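Local structure of protein, Family 18 Chitinase (Crocus vernus, 3SIM) at residues A[238-242]-A[271-275]. The protein probably binds chitin and hydrolyses its beta-1,4 glycosidic links, as a plant chitinase of glycoside hydrolase family 18 built on a TIM barrel. Residues are numbered along the deposited sequence.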
loop_
_atom_site.group_PDB
_atom_site.type_symbol
_atom_site.label_atom_id
_atom_site.label_comp_id
_atom_site.label_asym_id
_atom_site.label_seq_id
_atom_site.Cartn_x
_atom_site.Cartn_y
_atom_site.Cartn_z
ATOM N N ALA A 238 7.582 4.214 18.108
ATOM C CA ALA A 238 6.151 4.286 17.946
ATOM C C ALA A 238 5.503 4.899 19.198
ATOM O O ALA A 238 4.613 5.669 19.104
ATOM C CB ALA A 238 5.581 3.018 17.648
ATOM N N THR A 239 6.045 4.535 20.339
ATOM C CA THR A 239 5.600 5.072 21.602
ATOM C C THR A 239 5.806 6.600 21.745
ATOM O O THR A 239 4.919 7.244 22.125
ATOM C CB THR A 239 6.164 4.293 22.818
ATOM O OG1 THR A 239 5.632 3.001 22.847
ATOM C CG2 THR A 239 5.839 4.969 24.127
ATOM N N SER A 240 6.956 7.117 21.335
ATOM C CA SER A 240 7.205 8.541 21.320
ATOM C C SER A 240 6.225 9.260 20.378
ATOM O O SER A 240 5.675 10.269 20.747
ATOM C CB SER A 240 8.620 8.874 20.889
ATOM O OG SER A 240 9.560 8.415 21.778
ATOM N N LEU A 241 6.006 8.686 19.203
ATOM C CA LEU A 241 5.054 9.222 18.301
ATOM C C LEU A 241 3.638 9.251 18.887
ATOM O O LEU A 241 2.994 10.229 18.763
ATOM C CB LEU A 241 5.132 8.526 16.961
ATOM C CG LEU A 241 6.357 8.763 16.086
ATOM C CD1 LEU A 241 6.295 8.061 14.763
ATOM C CD2 LEU A 241 6.693 10.217 15.940
ATOM N N LYS A 242 3.229 8.187 19.548
ATOM C CA LYS A 242 1.924 8.114 20.160
ATOM C C LYS A 242 1.696 9.212 21.264
ATOM O O LYS A 242 0.737 9.894 21.197
ATOM C CB LYS A 242 1.683 6.708 20.693
ATOM C CG LYS A 242 0.266 6.337 21.030
ATOM C CD LYS A 242 0.173 4.876 21.373
ATOM C CE LYS A 242 -1.144 4.524 22.000
ATOM N NZ LYS A 242 -1.153 3.263 22.703
ATOM N N ALA A 271 -2.491 -4.466 19.177
ATOM C CA ALA A 271 -2.586 -4.298 20.627
ATOM C C ALA A 271 -1.944 -3.001 21.069
ATOM O O ALA A 271 -2.521 -2.318 21.806
ATOM C CB ALA A 271 -1.986 -5.425 21.354
ATOM N N PHE A 272 -0.802 -2.670 20.488
ATOM C CA PHE A 272 -0.128 -1.425 20.764
ATOM C C PHE A 272 -1.044 -0.238 20.362
ATOM O O PHE A 272 -1.164 0.640 21.080
ATOM C CB PHE A 272 1.245 -1.308 20.073
ATOM C CG PHE A 272 1.886 0.067 20.191
ATOM C CD1 PHE A 272 2.540 0.438 21.319
ATOM C CD2 PHE A 272 1.773 1.006 19.193
ATOM C CE1 PHE A 272 3.052 1.655 21.438
ATOM C CE2 PHE A 272 2.313 2.222 19.328
ATOM C CZ PHE A 272 2.957 2.542 20.456
ATOM N N LEU A 273 -1.675 -0.283 19.210
ATOM C CA LEU A 273 -2.481 0.821 18.713
ATOM C C LEU A 273 -3.661 1.199 19.642
ATOM O O LEU A 273 -3.949 2.311 19.895
ATOM C CB LEU A 273 -2.950 0.548 17.294
ATOM C CG LEU A 273 -1.882 0.851 16.252
ATOM C CD1 LEU A 273 -2.176 0.185 15.000
ATOM C CD2 LEU A 273 -1.586 2.344 16.071
ATOM N N VAL A 274 -4.281 0.173 20.149
ATOM C CA VAL A 274 -5.498 0.226 20.870
ATOM C C VAL A 274 -5.333 0.510 22.401
ATOM O O VAL A 274 -6.265 0.828 23.017
ATOM C CB VAL A 274 -6.186 -1.094 20.479
ATOM C CG1 VAL A 274 -6.404 -2.040 21.536
ATOM C CG2 VAL A 274 -7.164 -0.965 19.402
ATOM N N SER A 275 -4.113 0.394 22.924
ATOM C CA SER A 275 -3.782 0.575 24.338
ATOM C C SER A 275 -3.798 2.013 24.888
ATOM O O SER A 275 -3.637 2.923 24.146
ATOM C CB SER A 275 -2.451 -0.085 24.643
ATOM O OG SER A 275 -1.381 0.582 24.059
ATOM O OXT SER A 275 -3.972 2.228 26.086
#
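The extended side chain of Lys242 runs past the ring of Phe272, with CD of Lys242 3.7 Å from CZ of Phe272. All four of its chi angles are t, so the amino group reaches the last turn of the C-terminal helix. There NZ of Lys242 donates hydrogen bonds to O of Phe272 (3.1 Å) and to O of Ser275 (2.9 Å), one of the two oxygens of the C-terminal carboxylate. Near the helix end O of Phe272 has at most a weak bond from the amide of Ser275, which leaves it open to a cation; the second bond goes to the negative carboxylate itself. O of Phe272 also accepts a hydrogen bond from OG of Ser275 (3.0 Å), a short polar side chain able to fold back on its own helix. The same ammonium group stands over the ring face, 4.7 Å from the centroid of Phe272, in a cation-pi interaction. Phe272 is flat and broad enough to fill the gap between the helices while offering that face. The small methyl of Ala238 lets the ring come close, CB of Ala238 lying 3.8 Å from CE2 of Phe272. OG1 of Thr239 meets the ring edge at CE1 of Phe272 (3.2 Å), its hydroxyl already satisfied by a hydrogen bond to O of Phe235 one turn back. This is helix-to-helix packing outside the TIM barrel: Phe235 and Leu247 extend the apolar surroundings of Phe272, the C-terminal helix 264-274 packs beside helix 230-243, and Ala238 and Leu241 rest on Ile217 of barrel strand 215-220, with Leu241 also touching helix 196-209.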